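Local atomic coordinates of pumilio homolog 23 (Arabidopsis thaliana, PDB entry 5WZJ), a protein that recognises a specific 18S rRNA sequence through its pumilio repeats and probably regulates translation and mRNA stability. Residues A[284-287]-A[288-291]; A[303-307]-A[308-312]; A[313-316]-A[317-321]; A[323-326]-A[327-330]. All coordinates share one frame; numbering follows the deposited sequence.

Overall arrangement
The four contacts illustrate how a pumilio repeat divides its labour between helices that read RNA and helices that hold the repeat together. Contacts 1 and 4 are buried turns of helices 284-296 and 323-332, with centres about 9 Å apart; their polar side chains meet bases of chain B while Val290 and Val326 pack against each other behind. Contacts 2 and 3, partly buried, lie farther from the chain's centre and end in loops; a salt bridge and helix-end backbone bonds take the place of base-reading groups, though contacts 1 and 3 share a CH-pi contact. Phe310 of contact 2 touches the other three, meeting Val290, Leu317 and helix 323-332, whereas contacts 1 and 3 do not touch.

Contact 1 of 4, residues A[284-287]-A[288-291]; sequences NSFS and HLVE. With nucleotides of chain B.
His288 turns its ring back along helix 284-296 to the carbonyl of Asn284, one helical turn earlier, and ND1 donates to Asn284 O at 2.9 Å. The N-H points well (156°), though the acceptor lies 15° out of the imidazole plane. This side-chain bond outdoes the weak one that His288 N makes to the same oxygen, and it fixes the rotation of a ring that is itself sandwiched: C6 of A8 of chain B lies over one face and C2 of G7 of chain B over the opposite face, each about 3.3 Å above the plane and offset toward the rim.

Polar recognition of G7 of chain B is shared by side chains of successive turns. Glu291 OE1 accepts from N1 at 2.7 Å and from N2 at 2.8 Å, so one carboxylate oxygen takes up two donors of the guanine, while OE2 is held in a salt bridge by Arg181. Ser287 OG, also bonded to Asp283 O, accepts from N2 of the same base at 3.0 Å. Asn284 OD1 takes the ribose hydroxyl O2' of G7 at 2.6 Å.

On the other side of the helix the contact is apolar. With CG of Phe286 anti to its backbone N (chi1 -170°), the ring lies beneath Val290, whose CG2 stands 3.5 Å from the centroid in a CH-pi contact. Leu289 CD2 comes to the ring edge.

Base-edge readers beside a side chain stacked between successive bases are the signature of the RNA-binding helix of a pumilio repeat, here Pumilio 5.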
# COMPACT_ATOMS: atom_id res chain seq x y z
N ASN A 284 -17.98 -5.42 -4.51
CA ASN A 284 -16.81 -4.56 -4.30
C ASN A 284 -16.44 -4.45 -2.82
O ASN A 284 -15.25 -4.46 -2.48
CB ASN A 284 -17.03 -3.17 -4.88
CG ASN A 284 -15.82 -2.26 -4.62
OD1 ASN A 284 -14.75 -2.47 -5.20
ND2 ASN A 284 -15.97 -1.29 -3.73
N SER A 285 -17.43 -4.34 -1.93
CA SER A 285 -17.12 -4.20 -0.51
C SER A 285 -16.55 -5.49 0.08
O SER A 285 -15.58 -5.46 0.84
CB SER A 285 -18.36 -3.76 0.25
OG SER A 285 -18.75 -2.46 -0.17
N PHE A 286 -17.17 -6.64 -0.23
CA PHE A 286 -16.71 -7.90 0.36
C PHE A 286 -15.35 -8.31 -0.20
O PHE A 286 -14.52 -8.88 0.52
CB PHE A 286 -17.74 -9.00 0.10
CG PHE A 286 -17.49 -10.27 0.86
CD1 PHE A 286 -17.25 -10.26 2.23
CD2 PHE A 286 -17.52 -11.49 0.20
CE1 PHE A 286 -17.03 -11.45 2.92
CE2 PHE A 286 -17.31 -12.69 0.89
CZ PHE A 286 -17.07 -12.66 2.26
N SER A 287 -15.12 -8.06 -1.49
CA SER A 287 -13.83 -8.43 -2.08
C SER A 287 -12.69 -7.73 -1.36
O SER A 287 -11.68 -8.36 -1.01
CB SER A 287 -13.80 -8.13 -3.58
OG SER A 287 -13.98 -6.75 -3.84
N HIS A 288 -12.85 -6.43 -1.07
CA HIS A 288 -11.83 -5.74 -0.28
C HIS A 288 -11.64 -6.38 1.09
O HIS A 288 -10.51 -6.49 1.59
CB HIS A 288 -12.19 -4.26 -0.11
CG HIS A 288 -11.81 -3.40 -1.27
ND1 HIS A 288 -12.72 -2.99 -2.23
CD2 HIS A 288 -10.63 -2.85 -1.62
CE1 HIS A 288 -12.11 -2.21 -3.11
NE2 HIS A 288 -10.84 -2.12 -2.76
N LEU A 289 -12.74 -6.79 1.73
CA LEU A 289 -12.63 -7.44 3.04
C LEU A 289 -11.87 -8.76 2.94
O LEU A 289 -11.02 -9.07 3.78
CB LEU A 289 -14.02 -7.67 3.64
CG LEU A 289 -14.10 -8.30 5.04
CD1 LEU A 289 -13.18 -7.57 6.03
CD2 LEU A 289 -15.53 -8.24 5.56
N VAL A 290 -12.20 -9.58 1.94
CA VAL A 290 -11.57 -10.90 1.85
C VAL A 290 -10.08 -10.77 1.50
O VAL A 290 -9.26 -11.60 1.92
CB VAL A 290 -12.32 -11.80 0.86
CG1 VAL A 290 -11.65 -13.17 0.76
CG2 VAL A 290 -13.79 -11.96 1.30
N GLU A 291 -9.70 -9.74 0.73
CA GLU A 291 -8.27 -9.46 0.52
C GLU A 291 -7.55 -9.38 1.85
O GLU A 291 -6.47 -9.97 2.03
CB GLU A 291 -8.07 -8.14 -0.23
CG GLU A 291 -8.44 -8.13 -1.70
CD GLU A 291 -8.11 -6.77 -2.30
OE1 GLU A 291 -9.04 -6.03 -2.69
OE2 GLU A 291 -6.91 -6.42 -2.31
P G B 7 -10.59 0.78 -12.31
OP1 G B 7 -11.51 1.36 -13.31
OP2 G B 7 -9.57 1.56 -11.58
O5' G B 7 -11.46 0.14 -11.14
C5' G B 7 -12.62 -0.62 -11.43
C4' G B 7 -13.22 -1.20 -10.18
O4' G B 7 -12.45 -2.34 -9.72
C3' G B 7 -13.24 -0.28 -8.97
O3' G B 7 -14.27 0.69 -9.04
C2' G B 7 -13.40 -1.27 -7.82
O2' G B 7 -14.75 -1.71 -7.72
C1' G B 7 -12.55 -2.45 -8.31
N9 G B 7 -11.20 -2.39 -7.73
C8 G B 7 -10.17 -1.55 -8.10
N7 G B 7 -9.11 -1.71 -7.36
C5 G B 7 -9.46 -2.70 -6.45
C6 G B 7 -8.72 -3.30 -5.39
O6 G B 7 -7.56 -3.05 -5.05
N1 G B 7 -9.44 -4.27 -4.71
C2 G B 7 -10.74 -4.61 -5.01
N2 G B 7 -11.29 -5.56 -4.24
N3 G B 7 -11.44 -4.06 -5.99
C4 G B 7 -10.75 -3.12 -6.66
P A B 8 -14.04 2.15 -8.41
OP1 A B 8 -15.27 2.93 -8.65
OP2 A B 8 -12.73 2.69 -8.82
O5' A B 8 -13.90 1.82 -6.86
C5' A B 8 -13.50 2.81 -5.95
C4' A B 8 -14.53 2.91 -4.86
O4' A B 8 -14.50 1.70 -4.05
C3' A B 8 -14.34 4.05 -3.87
O3' A B 8 -14.95 5.24 -4.37
C2' A B 8 -15.01 3.52 -2.63
O2' A B 8 -16.42 3.68 -2.80
C1' A B 8 -14.68 2.02 -2.70
N9 A B 8 -13.46 1.61 -1.98
C8 A B 8 -12.14 1.99 -2.15
N7 A B 8 -11.30 1.38 -1.34
C5 A B 8 -12.10 0.52 -0.60
C6 A B 8 -11.83 -0.42 0.42
N6 A B 8 -10.63 -0.69 0.94
N1 A B 8 -12.89 -1.10 0.92
C2 A B 8 -14.12 -0.87 0.45
N3 A B 8 -14.49 -0.02 -0.50
C4 A B 8 -13.42 0.64 -1.00

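Contact 2 of 4, residues A[303-307]-A[308-312]; sequences NEMFN and KVFKN
The last turns of helix 299-310, where repeat Pumilio 5 passes into Pumilio 6, widen into a pi-type turn before the chain leaves helical geometry at Lys311. Met305 O therefore serves two donors, Val309 N at 2.9 Å and Phe310 N at 3.3 Å, and Lys311 N reaches back five residues to Phe306 O at 2.9 Å.

On the outer side Glu304 and Lys308, four residues apart, form a salt bridge between OE2 and NZ of 2.7 Å. The glutamate bends at chi2 (76°) and the lysine at both chi2 and chi4, which brings the ammonium to the syn side of OE2, 32° out of the carboxylate plane. The same oxygen also accepts from Ile269 N. An alanine in place of Lys308 would probably leave the Glu304 carboxylate without its charged mate, held by the loop amide alone among the partners described.

Inward, Met305 CE approaches Phe310 CE2 at 4.2 Å, and Val309 CG1 sits over the centre of one face of the Phe310 ring. The chemistry implies a two-sided helix end: an ion pair tied to a neighbouring loop outside, and inside an aromatic ring packed among the helices of two repeats.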
# COMPACT_ATOMS: atom_id res chain seq x y z
N ASN A 303 -5.53 -22.29 4.50
CA ASN A 303 -5.63 -23.53 3.73
C ASN A 303 -7.08 -23.94 3.54
O ASN A 303 -7.46 -24.44 2.47
CB ASN A 303 -4.84 -24.65 4.41
CG ASN A 303 -3.33 -24.44 4.34
OD1 ASN A 303 -2.86 -23.59 3.59
ND2 ASN A 303 -2.57 -25.20 5.12
N GLU A 304 -7.91 -23.72 4.56
CA GLU A 304 -9.32 -24.08 4.46
C GLU A 304 -10.05 -23.20 3.45
O GLU A 304 -10.87 -23.69 2.65
CB GLU A 304 -9.97 -24.01 5.84
CG GLU A 304 -11.47 -24.34 5.89
CD GLU A 304 -11.77 -25.83 5.79
OE1 GLU A 304 -10.83 -26.62 5.58
OE2 GLU A 304 -12.96 -26.20 5.93
N MET A 305 -9.77 -21.89 3.45
CA MET A 305 -10.36 -21.01 2.44
C MET A 305 -9.91 -21.40 1.03
O MET A 305 -10.73 -21.47 0.10
CB MET A 305 -10.01 -19.55 2.74
CG MET A 305 -10.67 -19.04 4.03
SD MET A 305 -10.24 -17.33 4.37
CE MET A 305 -11.24 -16.51 3.12
N PHE A 306 -8.61 -21.66 0.86
CA PHE A 306 -8.10 -22.10 -0.44
C PHE A 306 -8.86 -23.32 -0.94
O PHE A 306 -9.35 -23.35 -2.08
CB PHE A 306 -6.60 -22.41 -0.31
CG PHE A 306 -5.93 -22.77 -1.61
CD1 PHE A 306 -6.07 -24.04 -2.15
CD2 PHE A 306 -5.13 -21.85 -2.27
CE1 PHE A 306 -5.44 -24.37 -3.35
CE2 PHE A 306 -4.51 -22.17 -3.47
CZ PHE A 306 -4.66 -23.44 -4.00
N ASN A 307 -9.02 -24.33 -0.08
CA ASN A 307 -9.64 -25.59 -0.51
C ASN A 307 -11.15 -25.46 -0.70
O ASN A 307 -11.70 -25.93 -1.71
CB ASN A 307 -9.32 -26.68 0.50
CG ASN A 307 -7.86 -27.11 0.44
OD1 ASN A 307 -7.28 -27.21 -0.64
ND2 ASN A 307 -7.26 -27.34 1.60
N LYS A 308 -11.85 -24.84 0.25
CA LYS A 308 -13.31 -24.89 0.23
C LYS A 308 -13.95 -23.76 -0.56
O LYS A 308 -15.08 -23.92 -1.02
CB LYS A 308 -13.87 -24.88 1.66
CG LYS A 308 -13.27 -25.95 2.56
CD LYS A 308 -13.55 -27.37 2.05
CE LYS A 308 -12.97 -28.44 3.02
NZ LYS A 308 -13.60 -28.34 4.38
N VAL A 309 -13.29 -22.63 -0.73
CA VAL A 309 -13.88 -21.47 -1.38
C VAL A 309 -13.31 -21.26 -2.78
O VAL A 309 -14.06 -21.16 -3.75
CB VAL A 309 -13.71 -20.21 -0.50
CG1 VAL A 309 -14.05 -18.96 -1.30
CG2 VAL A 309 -14.58 -20.32 0.75
N PHE A 310 -11.99 -21.21 -2.91
CA PHE A 310 -11.36 -20.70 -4.12
C PHE A 310 -11.00 -21.78 -5.13
O PHE A 310 -11.11 -21.54 -6.34
CB PHE A 310 -10.11 -19.89 -3.77
CG PHE A 310 -10.41 -18.64 -3.01
CD1 PHE A 310 -10.91 -17.53 -3.68
CD2 PHE A 310 -10.27 -18.60 -1.63
CE1 PHE A 310 -11.24 -16.38 -2.99
CE2 PHE A 310 -10.57 -17.43 -0.93
CZ PHE A 310 -11.07 -16.33 -1.61
N LYS A 311 -10.56 -22.94 -4.67
CA LYS A 311 -10.10 -23.98 -5.58
C LYS A 311 -11.21 -24.33 -6.58
O LYS A 311 -12.38 -24.43 -6.21
CB LYS A 311 -9.66 -25.22 -4.80
CG LYS A 311 -8.97 -26.31 -5.66
CD LYS A 311 -8.74 -27.60 -4.87
CE LYS A 311 -8.27 -28.74 -5.79
NZ LYS A 311 -7.94 -29.99 -5.04
N ASN A 312 -10.83 -24.47 -7.85
CA ASN A 312 -11.68 -24.73 -9.01
C ASN A 312 -12.42 -23.48 -9.51
O ASN A 312 -13.07 -23.56 -10.55
CB ASN A 312 -12.71 -25.85 -8.77
CG ASN A 312 -12.04 -27.15 -8.37
OD1 ASN A 312 -11.06 -27.55 -8.97
ND2 ASN A 312 -12.54 -27.78 -7.32

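Contact 3 of 4, residues A[313-316]-A[317-321]; sequences SLFE and LSVDR. With nucleotides of chain B.
Residues 313-318 make little more than one turn of helix, in which Leu317 N donates to Ser313 O at 3.0 Å and Ser318 N to Leu314 O, before the bonds of Val319 N to Phe315 O and Glu316 O become weak and the chain opens into a loop. This is the short helix 314-318 of repeat Pumilio 6, which precedes the RNA-reading helix 323-332 of the same repeat.

Ser318 adds a second bond to the carbonyl it already uses. Its OG donates to Leu314 O at 2.7 Å from above the carbonyl plane, while its backbone N arrives from the opposite face, so both donors of one residue grip one oxygen. With OG beside the backbone N (chi1 -64°), the hydroxyl is folded back against the preceding turn. Leu317 is buried, packing on Ala323 and Ile327, and its CD1 also meets Ser313 CB at 4.1 Å.

The charged groups look outside this turn. Glu316 OE2 forms a salt bridge with Lys282, and Asp320 OD2 accepts from the backbone N of both Cys322 and Ala323, capping the start of the following helix. Arg321 lays one face of its guanidinium against the ribose of G7 of chain B, with C4' 3.5 Å above the plane.

The remaining pair is aromatic and aliphatic. Phe315, which also makes a cation-pi contact with Arg350, takes Val319 over one face: CG1 stands 3.9 Å from the ring centroid, 26° off the normal, and closest to CZ at 3.6 Å.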
# COMPACT_ATOMS: atom_id res chain seq x y z
N SER A 313 -12.34 -22.34 -8.83
CA SER A 313 -12.96 -21.11 -9.32
C SER A 313 -11.93 -20.03 -9.64
O SER A 313 -12.32 -18.87 -9.84
CB SER A 313 -13.97 -20.58 -8.30
OG SER A 313 -15.01 -21.53 -8.05
N LEU A 314 -10.65 -20.37 -9.70
CA LEU A 314 -9.62 -19.33 -9.72
C LEU A 314 -9.71 -18.46 -10.96
O LEU A 314 -9.58 -17.23 -10.88
CB LEU A 314 -8.23 -19.98 -9.62
CG LEU A 314 -7.90 -20.70 -8.31
CD1 LEU A 314 -6.45 -21.17 -8.31
CD2 LEU A 314 -8.19 -19.79 -7.10
N PHE A 315 -9.94 -19.06 -12.13
CA PHE A 315 -9.94 -18.26 -13.35
C PHE A 315 -11.19 -17.40 -13.43
O PHE A 315 -11.11 -16.22 -13.79
CB PHE A 315 -9.80 -19.13 -14.60
CG PHE A 315 -9.86 -18.33 -15.88
CD1 PHE A 315 -8.85 -17.45 -16.20
CD2 PHE A 315 -10.96 -18.42 -16.72
CE1 PHE A 315 -8.91 -16.68 -17.35
CE2 PHE A 315 -11.02 -17.66 -17.88
CZ PHE A 315 -9.99 -16.80 -18.20
N GLU A 316 -12.35 -17.96 -13.08
CA GLU A 316 -13.58 -17.17 -13.09
C GLU A 316 -13.46 -15.94 -12.20
O GLU A 316 -13.88 -14.84 -12.58
CB GLU A 316 -14.78 -18.02 -12.65
CG GLU A 316 -16.08 -17.22 -12.64
CD GLU A 316 -17.25 -17.96 -12.01
OE1 GLU A 316 -17.18 -19.21 -11.88
OE2 GLU A 316 -18.25 -17.30 -11.64
N LEU A 317 -12.86 -16.11 -11.01
CA LEU A 317 -12.70 -14.97 -10.11
C LEU A 317 -11.64 -14.00 -10.62
O LEU A 317 -11.75 -12.78 -10.40
CB LEU A 317 -12.37 -15.48 -8.70
CG LEU A 317 -13.50 -16.28 -8.02
CD1 LEU A 317 -13.03 -16.93 -6.73
CD2 LEU A 317 -14.74 -15.41 -7.76
N SER A 318 -10.64 -14.51 -11.34
CA SER A 318 -9.58 -13.66 -11.88
C SER A 318 -10.04 -12.76 -13.01
O SER A 318 -9.39 -11.76 -13.29
CB SER A 318 -8.41 -14.52 -12.36
OG SER A 318 -7.82 -15.21 -11.28
N VAL A 319 -11.15 -13.09 -13.68
CA VAL A 319 -11.64 -12.20 -14.73
C VAL A 319 -12.65 -11.19 -14.21
O VAL A 319 -13.09 -10.31 -14.97
CB VAL A 319 -12.24 -12.98 -15.92
CG1 VAL A 319 -11.20 -13.91 -16.51
CG2 VAL A 319 -13.48 -13.75 -15.51
N ASP A 320 -13.02 -11.28 -12.94
CA ASP A 320 -13.96 -10.32 -12.39
C ASP A 320 -13.25 -9.05 -11.92
O ASP A 320 -12.18 -9.12 -11.30
CB ASP A 320 -14.75 -10.93 -11.23
CG ASP A 320 -15.68 -9.93 -10.60
OD1 ASP A 320 -16.71 -9.62 -11.24
OD2 ASP A 320 -15.38 -9.43 -9.49
N ARG A 321 -13.87 -7.91 -12.20
CA ARG A 321 -13.27 -6.61 -11.91
C ARG A 321 -12.96 -6.41 -10.43
O ARG A 321 -12.08 -5.60 -10.11
CB ARG A 321 -14.19 -5.49 -12.42
CG ARG A 321 -15.48 -5.33 -11.61
CD ARG A 321 -16.57 -4.54 -12.36
NE ARG A 321 -16.22 -3.14 -12.60
CZ ARG A 321 -16.49 -2.13 -11.77
NH1 ARG A 321 -16.14 -0.89 -12.09
NH2 ARG A 321 -17.11 -2.37 -10.62
P G B 7 -10.59 0.78 -12.31
OP1 G B 7 -11.51 1.36 -13.31
OP2 G B 7 -9.57 1.56 -11.58
O5' G B 7 -11.46 0.14 -11.14
C5' G B 7 -12.62 -0.62 -11.43
C4' G B 7 -13.22 -1.20 -10.18
O4' G B 7 -12.45 -2.34 -9.72
C3' G B 7 -13.24 -0.28 -8.97
O3' G B 7 -14.27 0.69 -9.04
C2' G B 7 -13.40 -1.27 -7.82
O2' G B 7 -14.75 -1.71 -7.72
C1' G B 7 -12.55 -2.45 -8.31
N9 G B 7 -11.20 -2.39 -7.73
C8 G B 7 -10.17 -1.55 -8.10
N7 G B 7 -9.11 -1.71 -7.36
C5 G B 7 -9.46 -2.70 -6.45
C6 G B 7 -8.72 -3.30 -5.39
O6 G B 7 -7.56 -3.05 -5.05
N1 G B 7 -9.44 -4.27 -4.71
C2 G B 7 -10.74 -4.61 -5.01
N2 G B 7 -11.29 -5.56 -4.24
N3 G B 7 -11.44 -4.06 -5.99
C4 G B 7 -10.75 -3.12 -6.66

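Contact 4 of 4, residues A[323-326]-A[327-330]; sequences ANFV and IQAL. With nucleotides of chain B.
Asn324 and Gln328, one turn apart on helix 323-332, lie side by side and point the same way, their amide planes turned 47° from each other. A weak bond from Gln328 NE2 to Asn324 OD1, 3.2 Å long, links them, and each reads a different uracil. Asn324 OD1 accepts from N3 of U6 of chain B at 2.9 Å while its ND2 donates to O2 of that base; Asp320 O holds the same ND2. The extended Gln328 places OE1 2.7 Å from N3 of U5 of chain B in a nearly straight bond (172°), and NE2 donates to O2.

Phe325 lies between the Asn324 amide and the base of G7 of chain B. Over one face of its ring lies Asn324 OD1, 4.0 Å above the plane; over the opposite face, centred, lies C6 of G7 at 3.4 Å. U5 and U6 of chain B come to its edge. A serine in place of Phe325 has no ring to lay against G7, and the base would probably be freer to tilt on that side.

Two edge-reading residues one turn apart, with a stacking residue between them in sequence, are the RNA-recognition arrangement of a pumilio repeat, here Pumilio 6 and split over two successive uracils.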
# COMPACT_ATOMS: atom_id res chain seq x y z
N ALA A 323 -13.19 -9.40 -7.85
CA ALA A 323 -12.65 -10.62 -7.27
C ALA A 323 -11.22 -10.91 -7.70
O ALA A 323 -10.53 -11.68 -7.03
CB ALA A 323 -13.54 -11.80 -7.63
N ASN A 324 -10.74 -10.33 -8.82
CA ASN A 324 -9.37 -10.67 -9.21
C ASN A 324 -8.37 -10.16 -8.20
O ASN A 324 -7.30 -10.74 -8.04
CB ASN A 324 -9.05 -10.15 -10.62
CG ASN A 324 -8.63 -8.70 -10.64
OD1 ASN A 324 -7.44 -8.39 -10.60
ND2 ASN A 324 -9.62 -7.80 -10.71
N PHE A 325 -8.71 -9.09 -7.47
CA PHE A 325 -7.81 -8.64 -6.41
C PHE A 325 -7.81 -9.59 -5.22
O PHE A 325 -6.79 -9.72 -4.53
CB PHE A 325 -8.18 -7.23 -5.97
CG PHE A 325 -7.94 -6.20 -7.04
CD1 PHE A 325 -6.67 -5.67 -7.24
CD2 PHE A 325 -8.99 -5.78 -7.85
CE1 PHE A 325 -6.44 -4.73 -8.23
CE2 PHE A 325 -8.77 -4.85 -8.85
CZ PHE A 325 -7.49 -4.31 -9.03
N VAL A 326 -8.93 -10.29 -4.98
CA VAL A 326 -8.93 -11.36 -3.98
C VAL A 326 -8.01 -12.49 -4.42
O VAL A 326 -7.27 -13.05 -3.61
CB VAL A 326 -10.36 -11.87 -3.73
CG1 VAL A 326 -10.34 -12.92 -2.62
CG2 VAL A 326 -11.30 -10.73 -3.36
N ILE A 327 -8.06 -12.84 -5.71
CA ILE A 327 -7.17 -13.89 -6.20
C ILE A 327 -5.72 -13.46 -6.05
O ILE A 327 -4.85 -14.27 -5.68
CB ILE A 327 -7.53 -14.25 -7.65
CG1 ILE A 327 -8.97 -14.78 -7.72
CG2 ILE A 327 -6.56 -15.30 -8.21
CD1 ILE A 327 -9.25 -15.93 -6.71
N GLN A 328 -5.43 -12.18 -6.29
CA GLN A 328 -4.07 -11.69 -6.10
C GLN A 328 -3.61 -11.88 -4.66
O GLN A 328 -2.48 -12.31 -4.40
CB GLN A 328 -3.97 -10.22 -6.50
CG GLN A 328 -4.00 -9.97 -8.00
CD GLN A 328 -3.85 -8.49 -8.30
OE1 GLN A 328 -3.08 -7.79 -7.63
NE2 GLN A 328 -4.59 -7.99 -9.29
N ALA A 329 -4.48 -11.55 -3.70
CA ALA A 329 -4.16 -11.77 -2.29
C ALA A 329 -4.02 -13.26 -2.00
O ALA A 329 -3.10 -13.68 -1.28
CB ALA A 329 -5.23 -11.14 -1.39
N LEU A 330 -4.92 -14.08 -2.54
CA LEU A 330 -4.82 -15.53 -2.31
C LEU A 330 -3.49 -16.08 -2.83
O LEU A 330 -2.79 -16.81 -2.13
CB LEU A 330 -5.98 -16.25 -2.99
CG LEU A 330 -5.98 -17.78 -2.86
CD1 LEU A 330 -6.60 -18.23 -1.54
CD2 LEU A 330 -6.76 -18.36 -4.01
P G B 7 -10.59 0.78 -12.31
OP1 G B 7 -11.51 1.36 -13.31
OP2 G B 7 -9.57 1.56 -11.58
O5' G B 7 -11.46 0.14 -11.14
C5' G B 7 -12.62 -0.62 -11.43
C4' G B 7 -13.22 -1.20 -10.18
O4' G B 7 -12.45 -2.34 -9.72
C3' G B 7 -13.24 -0.28 -8.97
O3' G B 7 -14.27 0.69 -9.04
C2' G B 7 -13.40 -1.27 -7.82
O2' G B 7 -14.75 -1.71 -7.72
C1' G B 7 -12.55 -2.45 -8.31
N9 G B 7 -11.20 -2.39 -7.73
C8 G B 7 -10.17 -1.55 -8.10
N7 G B 7 -9.11 -1.71 -7.36
C5 G B 7 -9.46 -2.70 -6.45
C6 G B 7 -8.72 -3.30 -5.39
O6 G B 7 -7.56 -3.05 -5.05
N1 G B 7 -9.44 -4.27 -4.71
C2 G B 7 -10.74 -4.61 -5.01
N2 G B 7 -11.29 -5.56 -4.24
N3 G B 7 -11.44 -4.06 -5.99
C4 G B 7 -10.75 -3.12 -6.66
P U B 6 -4.16 -0.33 -14.11
OP1 U B 6 -3.90 -1.15 -15.32
OP2 U B 6 -3.63 1.04 -14.02
O5' U B 6 -5.72 -0.25 -13.85
C5' U B 6 -6.67 -0.22 -14.90
C4' U B 6 -7.95 -0.89 -14.47
O4' U B 6 -7.74 -2.33 -14.46
C3' U B 6 -8.43 -0.52 -13.07
O3' U B 6 -9.86 -0.47 -13.02
C2' U B 6 -7.92 -1.67 -12.21
O2' U B 6 -8.66 -1.90 -11.03
C1' U B 6 -8.03 -2.85 -13.17
N1 U B 6 -7.10 -3.96 -12.91
C2 U B 6 -7.63 -5.15 -12.44
O2 U B 6 -8.82 -5.31 -12.21
N3 U B 6 -6.71 -6.16 -12.23
C4 U B 6 -5.35 -6.10 -12.46
O4 U B 6 -4.64 -7.09 -12.24
C5 U B 6 -4.88 -4.83 -12.96
C6 U B 6 -5.75 -3.83 -13.16
P U B 5 -1.34 1.97 -8.82
OP1 U B 5 -1.51 3.05 -9.81
OP2 U B 5 -2.08 1.95 -7.53
O5' U B 5 -1.61 0.58 -9.54
C5' U B 5 -0.98 0.26 -10.77
C4' U B 5 -1.71 -0.82 -11.51
O4' U B 5 -1.57 -2.07 -10.78
C3' U B 5 -3.21 -0.59 -11.67
O3' U B 5 -3.64 -1.20 -12.87
C2' U B 5 -3.79 -1.36 -10.48
O2' U B 5 -5.14 -1.76 -10.64
C1' U B 5 -2.85 -2.56 -10.42
N1 U B 5 -2.73 -3.18 -9.09
C2 U B 5 -2.96 -4.53 -9.00
O2 U B 5 -3.28 -5.20 -9.96
N3 U B 5 -2.82 -5.08 -7.75
C4 U B 5 -2.47 -4.41 -6.60
O4 U B 5 -2.38 -5.05 -5.56
C5 U B 5 -2.23 -3.01 -6.76
C6 U B 5 -2.36 -2.45 -7.98